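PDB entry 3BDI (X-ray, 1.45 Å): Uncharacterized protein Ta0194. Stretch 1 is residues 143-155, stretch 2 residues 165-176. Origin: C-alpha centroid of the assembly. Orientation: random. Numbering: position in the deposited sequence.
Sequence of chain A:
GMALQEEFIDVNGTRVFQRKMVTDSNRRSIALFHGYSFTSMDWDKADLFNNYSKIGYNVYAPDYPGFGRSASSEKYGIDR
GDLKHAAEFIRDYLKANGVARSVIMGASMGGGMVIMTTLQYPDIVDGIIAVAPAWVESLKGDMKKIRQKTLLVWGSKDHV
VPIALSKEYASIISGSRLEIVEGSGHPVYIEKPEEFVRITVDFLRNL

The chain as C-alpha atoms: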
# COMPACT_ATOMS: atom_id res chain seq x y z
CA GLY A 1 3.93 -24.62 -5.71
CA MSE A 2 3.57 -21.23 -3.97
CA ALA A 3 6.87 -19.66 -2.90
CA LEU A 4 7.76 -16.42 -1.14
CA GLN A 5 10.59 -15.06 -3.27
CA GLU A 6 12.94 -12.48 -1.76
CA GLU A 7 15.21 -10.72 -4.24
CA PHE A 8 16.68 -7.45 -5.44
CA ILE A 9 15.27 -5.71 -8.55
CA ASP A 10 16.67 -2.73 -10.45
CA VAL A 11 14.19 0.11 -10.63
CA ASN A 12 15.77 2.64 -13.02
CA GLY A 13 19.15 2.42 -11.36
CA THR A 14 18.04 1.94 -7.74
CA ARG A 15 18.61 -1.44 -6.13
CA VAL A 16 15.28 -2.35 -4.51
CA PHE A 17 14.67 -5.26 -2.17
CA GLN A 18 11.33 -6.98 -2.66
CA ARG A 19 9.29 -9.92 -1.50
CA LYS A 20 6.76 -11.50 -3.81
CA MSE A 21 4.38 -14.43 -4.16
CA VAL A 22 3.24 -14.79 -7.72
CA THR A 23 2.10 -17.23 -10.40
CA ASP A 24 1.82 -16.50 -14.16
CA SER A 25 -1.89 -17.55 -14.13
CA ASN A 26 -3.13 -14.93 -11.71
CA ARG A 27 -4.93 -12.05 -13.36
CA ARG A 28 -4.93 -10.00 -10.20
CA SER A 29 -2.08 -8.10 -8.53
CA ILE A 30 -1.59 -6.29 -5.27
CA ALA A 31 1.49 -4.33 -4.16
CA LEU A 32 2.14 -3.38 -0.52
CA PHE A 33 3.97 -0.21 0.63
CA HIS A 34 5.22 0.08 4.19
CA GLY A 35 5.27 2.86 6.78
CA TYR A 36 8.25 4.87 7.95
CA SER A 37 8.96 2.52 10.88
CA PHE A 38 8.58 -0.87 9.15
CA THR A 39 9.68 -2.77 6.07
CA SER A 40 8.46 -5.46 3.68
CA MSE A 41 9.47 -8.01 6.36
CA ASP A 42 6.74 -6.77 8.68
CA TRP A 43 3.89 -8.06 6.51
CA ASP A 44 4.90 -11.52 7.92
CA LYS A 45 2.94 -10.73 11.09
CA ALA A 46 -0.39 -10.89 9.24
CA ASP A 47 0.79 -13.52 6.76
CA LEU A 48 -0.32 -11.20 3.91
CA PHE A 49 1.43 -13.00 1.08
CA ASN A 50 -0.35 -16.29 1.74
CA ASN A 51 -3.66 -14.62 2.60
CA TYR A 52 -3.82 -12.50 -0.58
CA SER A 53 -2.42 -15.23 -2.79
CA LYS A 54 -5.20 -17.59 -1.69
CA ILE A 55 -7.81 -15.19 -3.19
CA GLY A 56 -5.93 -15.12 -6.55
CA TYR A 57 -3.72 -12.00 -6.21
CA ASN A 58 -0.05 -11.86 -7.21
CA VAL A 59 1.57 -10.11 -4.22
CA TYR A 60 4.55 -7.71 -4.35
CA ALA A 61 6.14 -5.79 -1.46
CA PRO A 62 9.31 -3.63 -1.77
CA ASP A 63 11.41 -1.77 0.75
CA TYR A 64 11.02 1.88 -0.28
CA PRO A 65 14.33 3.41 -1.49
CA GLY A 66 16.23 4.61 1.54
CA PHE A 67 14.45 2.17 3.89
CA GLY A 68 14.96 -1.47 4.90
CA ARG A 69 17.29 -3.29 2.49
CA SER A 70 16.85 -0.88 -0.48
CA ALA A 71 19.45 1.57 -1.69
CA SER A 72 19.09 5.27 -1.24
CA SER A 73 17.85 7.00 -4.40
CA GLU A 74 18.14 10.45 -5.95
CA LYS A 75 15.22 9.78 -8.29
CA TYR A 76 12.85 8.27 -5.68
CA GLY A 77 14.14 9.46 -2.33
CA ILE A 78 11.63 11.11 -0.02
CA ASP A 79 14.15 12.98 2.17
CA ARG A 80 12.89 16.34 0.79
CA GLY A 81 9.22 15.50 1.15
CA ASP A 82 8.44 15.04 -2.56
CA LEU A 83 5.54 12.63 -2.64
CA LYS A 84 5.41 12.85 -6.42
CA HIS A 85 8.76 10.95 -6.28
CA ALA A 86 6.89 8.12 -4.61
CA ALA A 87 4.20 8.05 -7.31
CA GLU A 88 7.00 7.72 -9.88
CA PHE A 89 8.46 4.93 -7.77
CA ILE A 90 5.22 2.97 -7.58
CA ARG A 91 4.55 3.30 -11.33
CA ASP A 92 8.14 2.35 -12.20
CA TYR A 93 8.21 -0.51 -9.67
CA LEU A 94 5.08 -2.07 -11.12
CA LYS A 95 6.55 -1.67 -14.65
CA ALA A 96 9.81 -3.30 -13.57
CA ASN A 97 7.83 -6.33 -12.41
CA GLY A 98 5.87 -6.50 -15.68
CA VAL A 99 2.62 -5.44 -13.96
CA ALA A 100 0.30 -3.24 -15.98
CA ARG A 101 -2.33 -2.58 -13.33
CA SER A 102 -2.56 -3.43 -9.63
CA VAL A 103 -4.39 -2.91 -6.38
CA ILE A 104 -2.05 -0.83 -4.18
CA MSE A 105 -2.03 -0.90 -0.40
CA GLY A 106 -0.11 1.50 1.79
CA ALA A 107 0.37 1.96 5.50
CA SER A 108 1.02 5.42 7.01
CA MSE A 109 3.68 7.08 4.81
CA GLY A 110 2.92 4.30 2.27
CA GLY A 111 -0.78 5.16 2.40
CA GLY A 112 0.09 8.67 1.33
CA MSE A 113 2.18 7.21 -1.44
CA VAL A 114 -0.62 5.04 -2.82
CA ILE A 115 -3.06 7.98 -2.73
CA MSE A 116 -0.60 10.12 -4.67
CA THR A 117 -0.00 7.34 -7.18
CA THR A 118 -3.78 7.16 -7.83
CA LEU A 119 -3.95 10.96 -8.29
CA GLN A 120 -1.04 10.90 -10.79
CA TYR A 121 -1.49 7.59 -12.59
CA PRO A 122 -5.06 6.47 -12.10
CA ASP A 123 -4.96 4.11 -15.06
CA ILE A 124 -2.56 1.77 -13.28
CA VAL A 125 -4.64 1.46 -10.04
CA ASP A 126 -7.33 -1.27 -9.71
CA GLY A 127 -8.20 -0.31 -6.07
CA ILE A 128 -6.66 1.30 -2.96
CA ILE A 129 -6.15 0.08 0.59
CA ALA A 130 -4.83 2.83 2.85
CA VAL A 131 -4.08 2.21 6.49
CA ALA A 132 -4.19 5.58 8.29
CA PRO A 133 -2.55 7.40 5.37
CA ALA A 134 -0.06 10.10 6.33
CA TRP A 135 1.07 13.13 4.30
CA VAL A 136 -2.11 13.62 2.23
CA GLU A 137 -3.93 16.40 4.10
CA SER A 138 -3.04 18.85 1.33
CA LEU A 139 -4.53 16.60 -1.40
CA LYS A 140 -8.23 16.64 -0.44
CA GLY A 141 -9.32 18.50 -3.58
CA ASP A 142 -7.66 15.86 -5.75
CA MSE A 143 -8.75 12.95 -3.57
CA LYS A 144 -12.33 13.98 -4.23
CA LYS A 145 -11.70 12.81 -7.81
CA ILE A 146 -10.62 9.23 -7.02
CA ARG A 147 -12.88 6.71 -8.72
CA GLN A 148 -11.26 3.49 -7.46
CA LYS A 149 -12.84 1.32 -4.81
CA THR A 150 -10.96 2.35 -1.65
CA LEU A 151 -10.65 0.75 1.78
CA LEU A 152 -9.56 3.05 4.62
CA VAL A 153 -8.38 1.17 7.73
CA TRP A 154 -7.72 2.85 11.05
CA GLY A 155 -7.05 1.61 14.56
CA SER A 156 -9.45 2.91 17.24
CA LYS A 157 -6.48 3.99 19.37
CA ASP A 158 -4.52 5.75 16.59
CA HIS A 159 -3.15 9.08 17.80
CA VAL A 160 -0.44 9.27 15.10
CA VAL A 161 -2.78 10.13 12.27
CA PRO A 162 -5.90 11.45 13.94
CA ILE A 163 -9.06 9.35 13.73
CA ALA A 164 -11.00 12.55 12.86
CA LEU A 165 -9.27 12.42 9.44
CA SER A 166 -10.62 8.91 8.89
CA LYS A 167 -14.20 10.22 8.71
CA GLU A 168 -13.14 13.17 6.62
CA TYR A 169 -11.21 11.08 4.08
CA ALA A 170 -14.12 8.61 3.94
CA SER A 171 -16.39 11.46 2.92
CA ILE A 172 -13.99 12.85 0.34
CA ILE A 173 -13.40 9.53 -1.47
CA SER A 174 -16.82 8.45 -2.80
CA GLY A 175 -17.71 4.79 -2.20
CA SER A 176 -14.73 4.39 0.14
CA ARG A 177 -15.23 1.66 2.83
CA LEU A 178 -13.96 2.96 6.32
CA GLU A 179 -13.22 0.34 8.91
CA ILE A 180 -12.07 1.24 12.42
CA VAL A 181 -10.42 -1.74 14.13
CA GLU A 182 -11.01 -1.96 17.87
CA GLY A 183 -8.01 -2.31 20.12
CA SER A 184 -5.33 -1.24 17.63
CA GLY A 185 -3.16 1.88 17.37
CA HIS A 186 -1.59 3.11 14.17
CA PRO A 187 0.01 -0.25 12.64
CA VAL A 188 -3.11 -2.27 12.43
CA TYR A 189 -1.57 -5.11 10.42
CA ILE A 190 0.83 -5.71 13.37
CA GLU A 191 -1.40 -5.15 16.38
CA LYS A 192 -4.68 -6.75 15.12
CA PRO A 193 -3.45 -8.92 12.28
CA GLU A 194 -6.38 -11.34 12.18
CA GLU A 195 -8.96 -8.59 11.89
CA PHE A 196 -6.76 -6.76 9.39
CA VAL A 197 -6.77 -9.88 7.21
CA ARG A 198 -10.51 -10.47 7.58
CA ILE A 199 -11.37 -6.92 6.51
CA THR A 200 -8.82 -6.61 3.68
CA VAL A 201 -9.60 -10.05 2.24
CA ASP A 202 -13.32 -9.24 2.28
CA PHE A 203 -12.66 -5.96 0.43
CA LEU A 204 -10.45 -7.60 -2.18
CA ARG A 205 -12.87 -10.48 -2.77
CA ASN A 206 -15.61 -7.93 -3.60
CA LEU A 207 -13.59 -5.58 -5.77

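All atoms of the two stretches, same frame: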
# COMPACT_ATOMS: atom_id res chain seq x y z
N MSE A 143 -8.17 14.17 -4.09
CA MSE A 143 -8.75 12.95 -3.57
C MSE A 143 -10.22 12.88 -3.87
O MSE A 143 -10.72 11.80 -4.09
CB MSE A 143 -8.52 12.82 -2.07
CG MSE A 143 -7.09 12.45 -1.73
SE MSE A 143 -6.66 12.51 0.16
CE MSE A 143 -8.28 12.31 1.00
N LYS A 144 -10.92 14.03 -3.90
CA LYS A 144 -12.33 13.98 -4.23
C LYS A 144 -12.61 13.35 -5.59
O LYS A 144 -13.72 12.80 -5.77
CB LYS A 144 -13.04 15.35 -4.07
CG LYS A 144 -12.80 16.36 -5.13
CD LYS A 144 -13.61 17.66 -4.84
CE LYS A 144 -13.37 18.70 -5.90
NZ LYS A 144 -14.32 19.86 -5.85
N LYS A 145 -11.61 13.35 -6.46
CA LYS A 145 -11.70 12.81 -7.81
C LYS A 145 -11.49 11.30 -7.95
O LYS A 145 -11.86 10.71 -8.97
CB LYS A 145 -10.73 13.55 -8.73
N ILE A 146 -10.92 10.67 -6.93
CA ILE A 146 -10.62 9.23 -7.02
C ILE A 146 -11.85 8.39 -7.32
O ILE A 146 -12.85 8.42 -6.59
CB ILE A 146 -9.90 8.72 -5.72
CG1 ILE A 146 -8.52 9.37 -5.61
CG2 ILE A 146 -9.74 7.22 -5.70
CD1 ILE A 146 -7.87 9.21 -4.19
N ARG A 147 -11.78 7.59 -8.37
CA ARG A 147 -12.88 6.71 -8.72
C ARG A 147 -12.74 5.27 -8.26
O ARG A 147 -13.70 4.50 -8.25
CB ARG A 147 -13.05 6.74 -10.24
CG ARG A 147 -13.25 8.15 -10.81
CD ARG A 147 -14.49 8.88 -10.26
NE ARG A 147 -14.78 10.16 -10.93
CZ ARG A 147 -14.15 11.31 -10.69
N GLN A 148 -11.50 4.85 -7.90
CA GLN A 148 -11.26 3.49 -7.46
C GLN A 148 -11.99 3.14 -6.17
O GLN A 148 -12.14 4.03 -5.30
CB GLN A 148 -9.76 3.29 -7.21
CG GLN A 148 -8.94 3.07 -8.49
CD GLN A 148 -8.61 4.31 -9.26
OE1 GLN A 148 -8.96 5.43 -8.89
NE2 GLN A 148 -7.90 4.13 -10.37
N LYS A 149 -12.41 1.89 -6.08
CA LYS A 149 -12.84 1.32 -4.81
C LYS A 149 -11.67 1.52 -3.85
O LYS A 149 -10.54 1.13 -4.18
CB LYS A 149 -13.20 -0.18 -4.92
CG LYS A 149 -14.57 -0.44 -5.59
CD LYS A 149 -15.01 -1.92 -5.62
CE LYS A 149 -16.33 -2.05 -6.36
NZ LYS A 149 -16.84 -3.46 -6.49
N THR A 150 -11.96 2.02 -2.65
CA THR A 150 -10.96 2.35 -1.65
C THR A 150 -11.38 1.83 -0.28
O THR A 150 -12.51 2.04 0.13
CB THR A 150 -10.79 3.89 -1.60
OG1 THR A 150 -10.29 4.37 -2.86
CG2 THR A 150 -9.84 4.34 -0.51
N LEU A 151 -10.48 1.14 0.41
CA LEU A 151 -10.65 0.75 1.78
C LEU A 151 -9.71 1.59 2.63
O LEU A 151 -8.49 1.60 2.40
CB LEU A 151 -10.30 -0.73 1.96
CG LEU A 151 -10.31 -1.31 3.37
CD1 LEU A 151 -11.73 -1.33 3.89
CD2 LEU A 151 -9.69 -2.71 3.40
N LEU A 152 -10.28 2.30 3.60
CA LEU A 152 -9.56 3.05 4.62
C LEU A 152 -9.64 2.27 5.91
O LEU A 152 -10.72 1.91 6.39
CB LEU A 152 -10.23 4.42 4.80
CG LEU A 152 -10.22 5.32 3.58
CD1 LEU A 152 -11.07 6.56 3.77
CD2 LEU A 152 -8.84 5.75 3.14
N VAL A 153 -8.48 1.95 6.49
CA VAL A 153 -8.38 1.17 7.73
C VAL A 153 -7.72 2.04 8.76
O VAL A 153 -6.68 2.60 8.51
CB VAL A 153 -7.59 -0.14 7.53
CG1 VAL A 153 -7.56 -0.92 8.84
CG2 VAL A 153 -8.21 -1.01 6.42
N TRP A 154 -8.31 2.12 9.95
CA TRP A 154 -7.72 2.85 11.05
C TRP A 154 -7.87 2.02 12.31
O TRP A 154 -8.88 1.37 12.51
CB TRP A 154 -8.46 4.19 11.32
CG TRP A 154 -7.70 5.45 11.06
CD1 TRP A 154 -7.00 6.22 11.98
CD2 TRP A 154 -7.63 6.15 9.83
NE1 TRP A 154 -6.51 7.32 11.38
CE2 TRP A 154 -6.88 7.33 10.06
CE3 TRP A 154 -8.12 5.90 8.56
CZ2 TRP A 154 -6.65 8.27 9.04
CZ3 TRP A 154 -7.90 6.81 7.56
CH2 TRP A 154 -7.16 7.97 7.81
N GLY A 155 -6.90 2.11 13.20
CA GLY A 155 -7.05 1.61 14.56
C GLY A 155 -7.79 2.59 15.45
O GLY A 155 -7.58 3.78 15.34
N LEU A 165 -9.54 12.42 10.87
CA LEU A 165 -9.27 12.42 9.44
C LEU A 165 -9.85 11.22 8.74
O LEU A 165 -10.13 11.28 7.55
CB LEU A 165 -7.75 12.48 9.16
CG LEU A 165 -7.05 13.81 9.40
CD1 LEU A 165 -5.56 13.57 9.36
CD2 LEU A 165 -7.48 14.84 8.34
N SER A 166 -9.98 10.09 9.46
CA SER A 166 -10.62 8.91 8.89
C SER A 166 -12.01 9.23 8.31
O SER A 166 -12.32 8.84 7.19
CB SER A 166 -10.68 7.75 9.90
OG SER A 166 -11.68 7.91 10.88
N LYS A 167 -12.82 9.92 9.10
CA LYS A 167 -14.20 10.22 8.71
C LYS A 167 -14.21 11.26 7.60
O LYS A 167 -14.99 11.18 6.65
CB LYS A 167 -14.99 10.68 9.95
CG LYS A 167 -15.08 9.59 11.02
N GLU A 168 -13.28 12.19 7.67
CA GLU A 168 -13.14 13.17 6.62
C GLU A 168 -12.68 12.55 5.28
O GLU A 168 -13.26 12.76 4.23
CB GLU A 168 -12.20 14.27 7.04
CG GLU A 168 -12.32 15.42 6.09
CD GLU A 168 -11.45 16.59 6.44
OE1 GLU A 168 -10.74 16.53 7.48
OE2 GLU A 168 -11.50 17.56 5.64
N TYR A 169 -11.65 11.70 5.31
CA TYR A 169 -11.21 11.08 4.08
C TYR A 169 -12.28 10.15 3.51
O TYR A 169 -12.39 10.02 2.29
CB TYR A 169 -9.91 10.31 4.31
CG TYR A 169 -8.69 11.13 4.59
CD1 TYR A 169 -8.68 12.53 4.46
CD2 TYR A 169 -7.49 10.51 4.98
CE1 TYR A 169 -7.53 13.27 4.72
CE2 TYR A 169 -6.37 11.24 5.24
CZ TYR A 169 -6.37 12.62 5.12
OH TYR A 169 -5.23 13.34 5.38
N ALA A 170 -13.07 9.52 4.38
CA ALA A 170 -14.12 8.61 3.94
C ALA A 170 -15.22 9.38 3.20
O ALA A 170 -15.84 8.87 2.27
CB ALA A 170 -14.71 7.88 5.12
N SER A 171 -15.43 10.60 3.62
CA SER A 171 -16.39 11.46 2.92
C SER A 171 -15.87 11.97 1.58
O SER A 171 -16.61 12.07 0.59
CB SER A 171 -16.67 12.67 3.80
OG SER A 171 -17.16 12.28 5.05
N ILE A 172 -14.61 12.36 1.55
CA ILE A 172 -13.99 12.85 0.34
C ILE A 172 -13.94 11.79 -0.77
O ILE A 172 -14.20 12.08 -1.94
CB ILE A 172 -12.56 13.41 0.64
CG1 ILE A 172 -12.67 14.64 1.56
CG2 ILE A 172 -11.81 13.75 -0.63
CD1 ILE A 172 -11.34 15.06 2.19
N ILE A 173 -13.54 10.56 -0.44
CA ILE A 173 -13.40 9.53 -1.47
C ILE A 173 -14.72 8.78 -1.57
O ILE A 173 -15.10 8.01 -0.73
CB ILE A 173 -12.21 8.56 -1.15
CG1 ILE A 173 -10.93 9.36 -1.02
CG2 ILE A 173 -12.10 7.53 -2.23
CD1 ILE A 173 -9.70 8.53 -0.54
N SER A 174 -15.49 9.05 -2.65
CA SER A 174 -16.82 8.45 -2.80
C SER A 174 -16.79 6.95 -2.89
O SER A 174 -15.95 6.43 -3.58
CB SER A 174 -17.51 8.95 -4.04
OG SER A 174 -17.46 10.35 -4.06
N GLY A 175 -17.67 6.26 -2.16
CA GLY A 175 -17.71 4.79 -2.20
C GLY A 175 -16.68 4.11 -1.33
O GLY A 175 -16.73 2.84 -1.14
N SER A 176 -15.73 4.91 -0.80
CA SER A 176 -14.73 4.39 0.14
C SER A 176 -15.41 3.63 1.27
O SER A 176 -16.56 3.96 1.66
CB SER A 176 -13.77 5.47 0.65
OG SER A 176 -14.38 6.46 1.47
O HOH W 1 -14.06 10.18 -4.95
O HOH W 2 -14.34 3.95 -3.48
O HOH W 3 -14.78 0.99 -1.67

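Strand 150-155 and helix 165-172 run antiparallel, their axes at 175° and 9.5 Å apart at closest approach, and no direct hydrogen bond joins the two stretches; packing and bridging water hold them together, burying 741 Å² in total.

Ile173, the first residue to leave helical geometry, covers the most surface. Its CD1 lies 4.1 Å from Ile146 CD1 and its CG2 3.7 Å from Thr150 OG1, so it touches both Ile146, at the end of the turn at 143-146, and Thr150. Met143, a selenomethionine, contributes nearly as much. Its CE sits over one face of the Tyr169 ring, 3.5 Å from Tyr169 CD1, in a CH-pi contact, while its CB meets Ile172 CG2 at 3.7 Å.

At the other end, one face of the Trp154 ring takes Ser166 CB, which stands 3.4 Å from Trp154 CE3, a CH-pi contact made by the methylene of a polar residue. Tyr169 CD2 approaches the indole edge, 3.8 Å from Trp154 CH2. Leu152 CD1 packs 4.1 Å from Ala170 CB and 4.0 Å from Tyr169 CB.

Polar backbone atoms near the helix end are served by water. Water 1 donates to Lys144 O (2.8 Å) and Ile146 O (2.7 Å) and accepts from Ser174 N (2.9 Å), thereby linking the type I turn of Met143 to Ile146 with the type II turn of Ile173 to Ser176.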